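Local structure of farnesyltransferase, putative (Trypanosoma cruzi, 3WCA) at residues R40-A43 and V44-E48; A66-T69 and V70-D73; D189-N192 and A193-G197; I206-F209 and Y210-I213; Y347-I350 and E351-N355. The protein probably joins two farnesyl diphosphate molecules into squalene, using NADPH or NADH and magnesium, and so commits them to lanosterol biosynthesis. The protein carries 1 engineered substitution. One frame throughout, in Å; residues are numbered along the deposited sequence.

Interaction 1. Residues R40-A43 and V44-E48. With FPS (S-[(2E,6E)-3,7,11-trimethyldodeca-2,6,10-trienyl] trihydrogen thiodiphosphate), chain E.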
# COMPACT_ATOMS: atom_id res chain seq x y z
N ARG A 40 6.20 -0.48 -11.87
CA ARG A 40 5.32 -0.38 -13.02
C ARG A 40 3.85 -0.13 -12.65
O ARG A 40 3.12 0.54 -13.38
CB ARG A 40 5.45 -1.65 -13.87
CG ARG A 40 4.69 -1.64 -15.17
CD ARG A 40 5.36 -2.57 -16.17
NE ARG A 40 6.70 -2.09 -16.51
CZ ARG A 40 7.56 -2.75 -17.28
NH1 ARG A 40 8.75 -2.21 -17.54
NH2 ARG A 40 7.25 -3.93 -17.79
N SER A 41 3.43 -0.67 -11.51
CA SER A 41 2.05 -0.52 -11.05
C SER A 41 1.68 0.95 -10.82
O SER A 41 0.80 1.49 -11.50
CB SER A 41 1.85 -1.30 -9.75
OG SER A 41 0.52 -1.15 -9.27
N PHE A 42 2.34 1.58 -9.86
CA PHE A 42 2.11 2.97 -9.51
C PHE A 42 2.35 3.90 -10.70
O PHE A 42 1.61 4.87 -10.89
CB PHE A 42 3.04 3.37 -8.38
CG PHE A 42 2.63 4.62 -7.66
CD1 PHE A 42 1.53 4.61 -6.82
CD2 PHE A 42 3.37 5.79 -7.81
CE1 PHE A 42 1.16 5.76 -6.12
CE2 PHE A 42 3.01 6.94 -7.12
CZ PHE A 42 1.91 6.93 -6.27
N ALA A 43 3.39 3.61 -11.47
CA ALA A 43 3.77 4.42 -12.62
C ALA A 43 2.69 4.53 -13.70
O ALA A 43 2.78 5.38 -14.57
CB ALA A 43 5.09 3.90 -13.23
N VAL A 44 1.69 3.66 -13.65
CA VAL A 44 0.63 3.72 -14.63
C VAL A 44 -0.47 4.58 -14.03
O VAL A 44 -0.95 5.52 -14.66
CB VAL A 44 0.04 2.33 -14.95
CG1 VAL A 44 -1.15 2.48 -15.89
CG2 VAL A 44 1.09 1.44 -15.59
N VAL A 45 -0.84 4.25 -12.81
CA VAL A 45 -1.90 4.97 -12.13
C VAL A 45 -1.59 6.44 -11.93
O VAL A 45 -2.47 7.28 -12.04
CB VAL A 45 -2.19 4.33 -10.75
CG1 VAL A 45 -3.40 4.98 -10.13
CG2 VAL A 45 -2.40 2.84 -10.91
N ILE A 46 -0.33 6.74 -11.63
CA ILE A 46 0.06 8.12 -11.40
C ILE A 46 -0.21 9.00 -12.63
O ILE A 46 -0.38 10.21 -12.50
CB ILE A 46 1.56 8.20 -11.02
CG1 ILE A 46 1.85 9.54 -10.34
CG2 ILE A 46 2.44 8.02 -12.26
CD1 ILE A 46 3.32 9.76 -10.01
N MET A 47 -0.29 8.40 -13.81
CA MET A 47 -0.53 9.16 -15.03
C MET A 47 -1.92 9.77 -15.09
O MET A 47 -2.19 10.62 -15.94
CB MET A 47 -0.26 8.29 -16.26
CG MET A 47 1.21 7.90 -16.42
SD MET A 47 2.32 9.34 -16.41
CE MET A 47 3.85 8.60 -15.80
N GLU A 48 -2.81 9.32 -14.21
CA GLU A 48 -4.18 9.83 -14.12
C GLU A 48 -4.16 11.26 -13.59
O GLU A 48 -5.09 12.04 -13.83
CB GLU A 48 -5.00 8.98 -13.14
CG GLU A 48 -5.33 7.55 -13.59
CD GLU A 48 -6.05 7.50 -14.93
OE1 GLU A 48 -6.81 8.44 -15.24
OE2 GLU A 48 -5.87 6.51 -15.67
C1 FPS E . 3.74 -1.11 -2.73
S1 FPS E . 4.73 -0.34 -4.10
C2 FPS E . 3.09 0.01 -1.86
C3 FPS E . 1.85 0.05 -1.23
C4 FPS E . 0.82 -1.06 -1.27
C5 FPS E . 1.51 1.32 -0.47
C6 FPS E . 1.14 2.59 -1.31
C7 FPS E . 0.00 3.27 -0.58
C8 FPS E . -0.85 4.18 -1.08
C10 FPS E . -1.91 4.72 -0.10
C9 FPS E . -0.80 4.69 -2.52
C11 FPS E . -3.18 5.14 -0.81
C12 FPS E . -3.94 6.09 0.08
C13 FPS E . -4.71 7.12 -0.35
C14 FPS E . -4.92 7.47 -1.83
C15 FPS E . -5.41 7.96 0.71
PA FPS E . 3.67 -0.40 -5.88
O1A FPS E . 2.26 0.22 -5.67
O2A FPS E . 4.45 0.40 -6.89
O3A FPS E . 3.66 -1.88 -6.66
PB FPS E . 3.33 -3.48 -6.22
O1B FPS E . 2.43 -4.18 -7.29
O2B FPS E . 4.68 -4.28 -6.18
O3B FPS E . 2.51 -3.51 -4.87
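In the wall of the pocket that holds the thiodiphosphate FPS, the short helix 40-45 tightens into a 3-10 turn, and Phe-42 meets Ile-46 one turn further on. The two side chains cross at a slant, Phe-42 CE2 lying 4.0 Å from the terminal methyl CD1 of Ile-46. With CG of Phe-42 turned opposite the backbone nitrogen (chi1 -163°), the ring swings over toward the later turn, and FPS C9 also approaches it obliquely. Tyr-61 stacks on the same ring, while Leu-35 and Val-57 pack beside it from helices 26-38 and 51-72.

The backbone holds this wall in shape. Ile-46 N donates to Phe-42 O at 2.8 Å, almost in line with the carbonyl bond. Ser-41 O, by contrast, is shared between a three-residue bond, from Val-44 N at 3.2 Å and well above its carbonyl plane, and a weak four-residue bond from Val-45 N. The 3-10 turn follows at 46-48, where Met-47 N and Glu-48 N bond to Val-44 O and Val-45 O. Packing is close on the outer side, where the methyl CG2 of Val-44 presses to 3.1 Å from Arg-40 O.

Toward the ligand, Ser-41 and Phe-42 offer their first side-chain carbons to the diphosphate: Ser-41 CB lies 3.6 Å from FPS O3A, and Phe-42 CB equally far from FPS O2A. The same short segment therefore borders the phosphates with its CB atoms and the prenyl chain with its phenyl ring, an arrangement in keeping with the all-helical squalene/phytoene synthase fold, whose helices surround the prenyl diphosphate pocket.

Interaction 2. Residues A66-T69 and V70-D73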
# COMPACT_ATOMS: atom_id res chain seq x y z
N ALA A 66 13.02 5.34 -1.79
CA ALA A 66 14.42 5.31 -1.39
C ALA A 66 14.47 4.75 0.04
O ALA A 66 15.25 3.84 0.32
CB ALA A 66 15.00 6.73 -1.42
N LEU A 67 13.62 5.27 0.94
CA LEU A 67 13.58 4.78 2.32
C LEU A 67 13.38 3.27 2.33
O LEU A 67 14.09 2.54 3.04
CB LEU A 67 12.42 5.39 3.11
CG LEU A 67 12.45 6.86 3.50
CD1 LEU A 67 11.20 7.18 4.32
CD2 LEU A 67 13.71 7.13 4.30
N ASP A 68 12.39 2.83 1.57
CA ASP A 68 12.06 1.42 1.50
C ASP A 68 13.27 0.60 1.09
O ASP A 68 13.49 -0.49 1.61
CB ASP A 68 10.92 1.19 0.51
CG ASP A 68 10.49 -0.25 0.47
OD1 ASP A 68 9.93 -0.72 1.48
OD2 ASP A 68 10.73 -0.92 -0.56
N THR A 69 14.04 1.12 0.14
CA THR A 69 15.22 0.43 -0.35
C THR A 69 16.26 0.23 0.76
O THR A 69 16.94 -0.80 0.81
CB THR A 69 15.84 1.21 -1.53
OG1 THR A 69 14.90 1.23 -2.61
CG2 THR A 69 17.12 0.55 -2.01
N VAL A 70 16.38 1.19 1.67
CA VAL A 70 17.32 1.05 2.78
C VAL A 70 16.76 0.03 3.79
O VAL A 70 17.47 -0.87 4.23
CB VAL A 70 17.57 2.40 3.49
CG1 VAL A 70 18.46 2.19 4.71
CG2 VAL A 70 18.23 3.38 2.53
N GLU A 71 15.49 0.17 4.12
CA GLU A 71 14.85 -0.73 5.07
C GLU A 71 14.88 -2.19 4.63
O GLU A 71 15.06 -3.09 5.46
CB GLU A 71 13.40 -0.31 5.31
CG GLU A 71 12.59 -1.32 6.12
CD GLU A 71 11.10 -1.09 6.01
OE1 GLU A 71 10.61 -0.84 4.88
OE2 GLU A 71 10.40 -1.19 7.04
N ASP A 72 14.71 -2.43 3.33
CA ASP A 72 14.68 -3.80 2.81
C ASP A 72 16.00 -4.47 2.46
O ASP A 72 16.03 -5.68 2.25
CB ASP A 72 13.74 -3.87 1.60
CG ASP A 72 12.28 -3.64 1.97
OD1 ASP A 72 11.86 -4.15 3.03
OD2 ASP A 72 11.56 -2.95 1.21
N ASP A 73 17.09 -3.71 2.39
CA ASP A 73 18.36 -4.34 2.06
C ASP A 73 18.83 -5.11 3.29
O ASP A 73 19.28 -4.51 4.26
CB ASP A 73 19.41 -3.30 1.68
CG ASP A 73 20.66 -3.94 1.11
OD1 ASP A 73 20.86 -5.15 1.34
OD2 ASP A 73 21.45 -3.25 0.43
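Leu-67 O receives two backbone N-H groups from the next turn: Glu-71 N makes a straight bond of 3.0 Å (172°), and Val-70 N adds a weak, strongly bent one. Val-70 N also donates to Ala-66 O, and Asp-72 N to Asp-68 O at 2.9 Å, so the end of helix 51-72 stays regular through the residues that carry its acidic groups.

Asp-68, Glu-71 and Asp-72 form the Asp-Xaa-Xaa-Glu-Asp sequence of the squalene synthase family, and all three belong to the magnesium site. The spacing places their carboxylates together: Asp-72 OD2 lies equally far from both oxygens of Asp-68, 2.8 Å from OD1 and from OD2. The two groups are steeply turned, their planes 79° apart. CG of Asp-68 stands opposite its backbone nitrogen (chi1 -176°), which carries the carboxylate forward along the helix to meet Asp-72. Glu-71, extended beyond CG, brings OE1 to 3.5 Å from Asp-68 OD1, again with nearly perpendicular planes.

Second-shell groups fix the two later acids. Tyr-160 OH binds Glu-71 OE2, and Arg-219 forms a salt bridge with Asp-72 OD1. Carboxylates gathered this closely are suited to a cation, consistent with the magnesium ion about 3 Å from the side chain of Glu-71; Arg-219 probably also helps to balance them.

Interaction 3. Residues D189-N192 and A193-G197. With FPS (S-[(2E,6E)-3,7,11-trimethyldodeca-2,6,10-trienyl] trihydrogen thiodiphosphate), chain E.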
# COMPACT_ATOMS: atom_id res chain seq x y z
N ASP A 189 -9.97 15.09 9.20
CA ASP A 189 -9.72 13.83 9.88
C ASP A 189 -9.10 12.86 8.89
O ASP A 189 -9.76 12.42 7.94
CB ASP A 189 -11.02 13.23 10.42
CG ASP A 189 -10.79 11.96 11.23
OD1 ASP A 189 -9.76 11.31 10.98
OD2 ASP A 189 -11.62 11.62 12.09
N LEU A 190 -7.83 12.52 9.12
CA LEU A 190 -7.08 11.63 8.25
C LEU A 190 -7.24 10.13 8.51
O LEU A 190 -6.51 9.31 7.95
CB LEU A 190 -5.60 12.00 8.31
CG LEU A 190 -5.30 13.38 7.72
CD1 LEU A 190 -3.80 13.67 7.79
CD2 LEU A 190 -5.78 13.42 6.27
N THR A 191 -8.21 9.77 9.34
CA THR A 191 -8.45 8.37 9.66
C THR A 191 -8.75 7.56 8.40
O THR A 191 -8.11 6.55 8.13
CB THR A 191 -9.63 8.23 10.64
OG1 THR A 191 -9.33 8.96 11.84
CG2 THR A 191 -9.87 6.77 10.99
N ASN A 192 -9.72 8.02 7.62
CA ASN A 192 -10.08 7.32 6.40
C ASN A 192 -8.95 7.28 5.39
O ASN A 192 -8.87 6.35 4.59
CB ASN A 192 -11.34 7.92 5.78
CG ASN A 192 -12.58 7.62 6.59
OD1 ASN A 192 -12.56 6.69 7.41
ND2 ASN A 192 -13.65 8.37 6.38
N ALA A 193 -8.07 8.26 5.42
CA ALA A 193 -6.94 8.26 4.49
C ALA A 193 -6.01 7.12 4.90
O ALA A 193 -5.43 6.44 4.05
CB ALA A 193 -6.20 9.58 4.55
N ASN A 194 -5.90 6.91 6.21
CA ASN A 194 -5.06 5.86 6.75
C ASN A 194 -5.67 4.50 6.41
O ASN A 194 -4.96 3.55 6.11
CB ASN A 194 -4.95 6.00 8.28
CG ASN A 194 -4.00 5.00 8.88
OD1 ASN A 194 -2.79 5.10 8.71
ND2 ASN A 194 -4.55 4.01 9.57
N HIS A 195 -7.00 4.41 6.49
CA HIS A 195 -7.69 3.19 6.14
C HIS A 195 -7.38 2.84 4.68
O HIS A 195 -7.11 1.69 4.35
CB HIS A 195 -9.21 3.37 6.30
CG HIS A 195 -9.70 3.21 7.70
ND1 HIS A 195 -9.68 2.00 8.37
CD2 HIS A 195 -10.24 4.11 8.56
CE1 HIS A 195 -10.19 2.16 9.58
NE2 HIS A 195 -10.53 3.43 9.72
N MET A 196 -7.41 3.85 3.81
CA MET A 196 -7.13 3.66 2.38
C MET A 196 -5.76 3.01 2.21
O MET A 196 -5.61 2.05 1.46
CB MET A 196 -7.17 5.01 1.65
CG MET A 196 -8.58 5.59 1.46
SD MET A 196 -9.39 5.01 -0.08
CE MET A 196 -8.26 5.75 -1.30
N GLY A 197 -4.76 3.52 2.93
CA GLY A 197 -3.43 2.96 2.83
C GLY A 197 -3.37 1.54 3.39
O GLY A 197 -2.71 0.67 2.82
C1 FPS E . 3.74 -1.11 -2.73
S1 FPS E . 4.73 -0.34 -4.10
C2 FPS E . 3.09 0.01 -1.86
C3 FPS E . 1.85 0.05 -1.23
C4 FPS E . 0.82 -1.06 -1.27
C5 FPS E . 1.51 1.32 -0.47
C6 FPS E . 1.14 2.59 -1.31
C7 FPS E . 0.00 3.27 -0.58
C8 FPS E . -0.85 4.18 -1.08
C10 FPS E . -1.91 4.72 -0.10
C9 FPS E . -0.80 4.69 -2.52
C11 FPS E . -3.18 5.14 -0.81
C12 FPS E . -3.94 6.09 0.08
C13 FPS E . -4.71 7.12 -0.35
C14 FPS E . -4.92 7.47 -1.83
C15 FPS E . -5.41 7.96 0.71
PA FPS E . 3.67 -0.40 -5.88
O1A FPS E . 2.26 0.22 -5.67
O2A FPS E . 4.45 0.40 -6.89
O3A FPS E . 3.66 -1.88 -6.66
PB FPS E . 3.33 -3.48 -6.22
O1B FPS E . 2.43 -4.18 -7.29
O2B FPS E . 4.68 -4.28 -6.18
O3B FPS E . 2.51 -3.51 -4.87
O HOH W 1 -9.30 10.79 5.83
O HOH W 2 -7.39 4.23 10.14
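Leu-190 and Ala-193 meet on the packed side, CD2 of the former 4.2 Å from CB of the latter, with Thr-173 of helix 154-179 against both. The next turn, Met-196 and Gly-197, packs tightly on FPS. Met-196 CB approaches C15, one of the two terminal prenyl methyls, to 3.6 Å, and its side chain, bent at both chi2 and chi3, curls so that CE reaches the other, C14. Gly-197 CA lies 3.7 Å from FPS C10, where the prenyl chain runs past the backbone.

An Asx turn opens helix 191-207: Asp-189 OD1 accepts Thr-191 N at 2.7 Å nearly along its own C-O axis. The same oxygen takes Thr-191 OG1 through its syn lone pair, so two donors hold it just ahead of the first turn.

The side of Thr-191, by contrast, is more exposed and takes in water. Methyl CG2 of Thr-191 lies alongside the His-195 ring, 3.6 Å from its CD2, both side chains pointing the same way. Water 2 sits over the centre of one face of that ring; it donates to Thr-191 O and accepts from Asn-194 ND2 at 2.9 Å, while Asn-194 OD1 is hydrogen-bonded to His-162 ND1. His-260 bonds the ring's ND1, and the ring of His-263 stacks on it.

Interaction 4. Residues I206-F209 and Y210-I213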
# COMPACT_ATOMS: atom_id res chain seq x y z
N ILE A 206 -1.13 -10.00 2.32
CA ILE A 206 -1.84 -11.26 2.24
C ILE A 206 -1.46 -12.01 0.97
O ILE A 206 -1.13 -13.20 1.02
CB ILE A 206 -3.37 -11.04 2.25
CG1 ILE A 206 -3.81 -10.52 3.62
CG2 ILE A 206 -4.08 -12.34 1.91
CD1 ILE A 206 -5.29 -10.17 3.69
N ARG A 207 -1.51 -11.31 -0.17
CA ARG A 207 -1.19 -11.92 -1.46
C ARG A 207 0.25 -12.40 -1.57
O ARG A 207 0.50 -13.45 -2.18
CB ARG A 207 -1.44 -10.92 -2.62
CG ARG A 207 -1.07 -11.48 -4.03
CD ARG A 207 -0.71 -10.37 -5.05
NE ARG A 207 0.39 -9.52 -4.56
CZ ARG A 207 0.63 -8.29 -4.99
NH1 ARG A 207 -0.14 -7.75 -5.94
NH2 ARG A 207 1.62 -7.57 -4.46
N ASP A 208 1.18 -11.65 -0.99
CA ASP A 208 2.60 -11.99 -1.08
C ASP A 208 3.17 -12.89 0.01
O ASP A 208 4.39 -13.00 0.14
CB ASP A 208 3.45 -10.71 -1.16
CG ASP A 208 3.09 -9.84 -2.36
OD1 ASP A 208 2.60 -10.39 -3.37
OD2 ASP A 208 3.32 -8.61 -2.31
N PHE A 209 2.31 -13.53 0.80
CA PHE A 209 2.78 -14.40 1.87
C PHE A 209 3.89 -15.38 1.46
O PHE A 209 4.96 -15.38 2.06
CB PHE A 209 1.63 -15.21 2.46
CG PHE A 209 2.07 -16.22 3.50
CD1 PHE A 209 2.29 -15.84 4.81
CD2 PHE A 209 2.29 -17.55 3.14
CE1 PHE A 209 2.73 -16.76 5.75
CE2 PHE A 209 2.74 -18.48 4.08
CZ PHE A 209 2.95 -18.08 5.38
N TYR A 210 3.61 -16.22 0.47
CA TYR A 210 4.59 -17.22 0.05
C TYR A 210 5.91 -16.62 -0.41
O TYR A 210 6.98 -17.04 0.02
CB TYR A 210 4.02 -18.08 -1.08
CG TYR A 210 4.90 -19.28 -1.43
CD1 TYR A 210 5.11 -20.30 -0.51
CD2 TYR A 210 5.50 -19.38 -2.68
CE1 TYR A 210 5.89 -21.41 -0.83
CE2 TYR A 210 6.29 -20.49 -3.01
CZ TYR A 210 6.48 -21.49 -2.08
OH TYR A 210 7.25 -22.59 -2.41
N GLU A 211 5.81 -15.66 -1.31
CA GLU A 211 6.99 -14.98 -1.84
C GLU A 211 7.80 -14.36 -0.71
O GLU A 211 9.02 -14.42 -0.71
CB GLU A 211 6.54 -13.88 -2.81
CG GLU A 211 7.66 -13.03 -3.38
CD GLU A 211 7.13 -11.91 -4.24
OE1 GLU A 211 6.32 -12.20 -5.15
OE2 GLU A 211 7.51 -10.75 -4.01
N ASP A 212 7.12 -13.79 0.27
CA ASP A 212 7.81 -13.17 1.39
C ASP A 212 8.49 -14.16 2.33
O ASP A 212 9.64 -13.95 2.74
CB ASP A 212 6.86 -12.28 2.20
CG ASP A 212 6.40 -11.04 1.43
OD1 ASP A 212 7.14 -10.60 0.53
OD2 ASP A 212 5.32 -10.50 1.73
N ILE A 213 7.78 -15.25 2.66
CA ILE A 213 8.32 -16.25 3.58
C ILE A 213 9.42 -17.10 2.94
O ILE A 213 10.20 -17.74 3.64
CB ILE A 213 7.19 -17.17 4.10
CG1 ILE A 213 7.63 -17.85 5.40
CG2 ILE A 213 6.85 -18.24 3.06
CD1 ILE A 213 6.48 -18.48 6.16
O HOH W 3 1.68 -15.95 -1.38
O HOH W 4 3.31 -15.16 -3.22
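Phe-209 and Ile-213 lie side by side because each carries its first side-chain branch opposite the backbone nitrogen: CG of Phe-209 at chi1 175° and CG1 of Ile-213 at -159°. Phe-209 lies within, and Ile-213 just after, the second Asp-Xaa-Xaa-Glu-Asp sequence of the squalene synthase family, spanning Asp-208 to Asp-212, where the chain leaves helix 191-207 and enters helix 209-213. Both side chains point the same way, and the methyl CD1 of Ile-213 reaches Phe-209 CZ at 3.6 Å. Trp-222 and Phe-301 meet the phenyl ring from other parts of the chain.

Asp-208 stands at the break between the helices. Its carbonyl oxygen accepts Asp-212 N at 2.8 Å, nearly in line with the C=O bond, and Phe-209 O takes Ile-213 N in the same manner. Its carboxylate, meanwhile, is turned to the preceding residue. Arg-207 holds it side-on with two nitrogens: NH2 gives OD2 a straight bond (177°), lying in the guanidinium plane, whereas NE meets OD1 at 2.7 Å from above the carboxylate plane. The salt bridge fixes the rotation of a carboxylate about 6 Å from FPS.

Two waters bridge the break. Water 4 accepts from Glu-211 N and is weakly bonded to Arg-207 O; water 3 donates to Arg-207 O and accepts from Tyr-210 N at 2.7 Å.

Interaction 5. Residues Y347-I350 and E351-N355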
# COMPACT_ATOMS: atom_id res chain seq x y z
N TYR A 347 -17.26 -18.00 7.83
CA TYR A 347 -18.58 -17.66 7.29
C TYR A 347 -19.33 -16.64 8.13
O TYR A 347 -19.99 -15.75 7.59
CB TYR A 347 -19.43 -18.93 7.15
CG TYR A 347 -20.72 -18.69 6.40
CD1 TYR A 347 -20.70 -18.17 5.10
CD2 TYR A 347 -21.96 -18.99 6.97
CE1 TYR A 347 -21.88 -17.95 4.40
CE2 TYR A 347 -23.15 -18.78 6.27
CZ TYR A 347 -23.10 -18.26 4.99
OH TYR A 347 -24.27 -18.04 4.29
N ASP A 348 -19.23 -16.77 9.44
CA ASP A 348 -19.89 -15.85 10.36
C ASP A 348 -19.23 -14.48 10.35
O ASP A 348 -19.88 -13.46 10.10
CB ASP A 348 -19.85 -16.42 11.79
CG ASP A 348 -20.89 -17.50 12.02
OD1 ASP A 348 -21.08 -18.35 11.13
OD2 ASP A 348 -21.51 -17.49 13.10
N ARG A 349 -17.92 -14.47 10.61
CA ARG A 349 -17.15 -13.24 10.65
C ARG A 349 -17.07 -12.54 9.29
O ARG A 349 -17.05 -11.31 9.22
CB ARG A 349 -15.74 -13.52 11.17
CG ARG A 349 -14.87 -12.28 11.32
CD ARG A 349 -15.31 -11.41 12.49
NE ARG A 349 -14.89 -10.02 12.32
CZ ARG A 349 -15.08 -9.07 13.23
NH1 ARG A 349 -15.67 -9.36 14.38
NH2 ARG A 349 -14.69 -7.82 12.98
N ILE A 350 -17.03 -13.31 8.22
CA ILE A 350 -16.94 -12.70 6.90
C ILE A 350 -18.26 -12.09 6.46
O ILE A 350 -18.29 -11.02 5.85
CB ILE A 350 -16.48 -13.72 5.84
CG1 ILE A 350 -15.04 -14.15 6.13
CG2 ILE A 350 -16.58 -13.13 4.44
CD1 ILE A 350 -14.03 -13.02 6.09
N GLU A 351 -19.36 -12.77 6.78
CA GLU A 351 -20.68 -12.30 6.38
C GLU A 351 -21.04 -10.89 6.83
O GLU A 351 -21.50 -10.09 6.01
CB GLU A 351 -21.76 -13.28 6.82
CG GLU A 351 -23.16 -12.86 6.41
CD GLU A 351 -24.20 -13.96 6.57
OE1 GLU A 351 -25.39 -13.68 6.31
OE2 GLU A 351 -23.82 -15.09 6.95
N HIS A 352 -20.87 -10.57 8.11
CA HIS A 352 -21.22 -9.23 8.56
C HIS A 352 -20.25 -8.20 8.00
O HIS A 352 -20.60 -7.04 7.83
CB HIS A 352 -21.24 -9.14 10.09
CG HIS A 352 -19.88 -9.07 10.71
ND1 HIS A 352 -19.44 -7.98 11.42
CD2 HIS A 352 -18.86 -9.97 10.72
CE1 HIS A 352 -18.20 -8.19 11.83
NE2 HIS A 352 -17.83 -9.39 11.43
N LEU A 353 -19.02 -8.63 7.72
CA LEU A 353 -18.04 -7.71 7.16
C LEU A 353 -18.40 -7.39 5.71
O LEU A 353 -18.21 -6.26 5.26
CB LEU A 353 -16.64 -8.33 7.23
CG LEU A 353 -16.07 -8.36 8.65
CD1 LEU A 353 -14.85 -9.25 8.69
CD2 LEU A 353 -15.73 -6.95 9.08
N VAL A 354 -18.93 -8.38 5.00
CA VAL A 354 -19.34 -8.18 3.62
C VAL A 354 -20.55 -7.26 3.62
O VAL A 354 -20.63 -6.32 2.82
CB VAL A 354 -19.72 -9.52 2.93
CG1 VAL A 354 -20.46 -9.25 1.63
CG2 VAL A 354 -18.46 -10.33 2.64
N ASN A 355 -21.49 -7.52 4.53
CA ASN A 355 -22.70 -6.70 4.62
C ASN A 355 -22.38 -5.25 4.98
O ASN A 355 -23.03 -4.34 4.47
CB ASN A 355 -23.68 -7.29 5.64
CG ASN A 355 -24.35 -8.55 5.13
OD1 ASN A 355 -24.94 -8.56 4.05
ND2 ASN A 355 -24.27 -9.63 5.90
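Ile-350 and Val-354 touch through their CG2 methyls, 3.8 Å apart, where the two side chains pass at a slant. One turn earlier, Glu-351 brings OE2 over one face of the Tyr-347 ring, 3.8 Å from CZ and offset toward the rim. The carboxylate is inclined 52° to the ring. CG of Tyr-347 lies opposite its backbone nitrogen (chi1 -171°), tilting the ring toward the later turn, where the carboxylate meets its face. On another side of the helix, Leu-353 CD1 packs against Arg-349 NE at 3.7 Å. The nearby His-352 ring is modelled too close to Arg-349 O, leaving its exact fit against the guanidinium doubtful.

These pairs, three or four residues apart, lie on helix 347-362, whose backbone bonds set their spacing. Val-354 N donates to Ile-350 O at 2.8 Å, holding the two methyl-bearing residues one turn apart. Glu-351 N reaches Tyr-347 O at 3.2 Å from well above the carbonyl plane, a less direct approach. Farther out, Ala-255 of helix 243-258 receives Arg-349, Ile-350 and Leu-353, while Val-354 rests on Thr-333 and Ala-337 of helix 322-338.

Interactions 1 and 3 touch FPS at its two ends: 40-48 borders the diphosphate and the Phe-42 ring nears its middle, whereas 189-197 packs on the far prenyl tail, their nearest atoms about 10 Å apart. Interactions 2 and 4 carry the two acidic sequences, with nearest atoms about 8 Å apart. Magnesium belongs to the first; Asp-212 of the second lies about 9 Å from it. The Asp-68 side chain is about 7 Å from FPS. Helix 191-207 joins interaction 3, at its start, to interaction 4, at its end. Interaction 5 lies away from these sites, its centre about 37 Å from that of interaction 2.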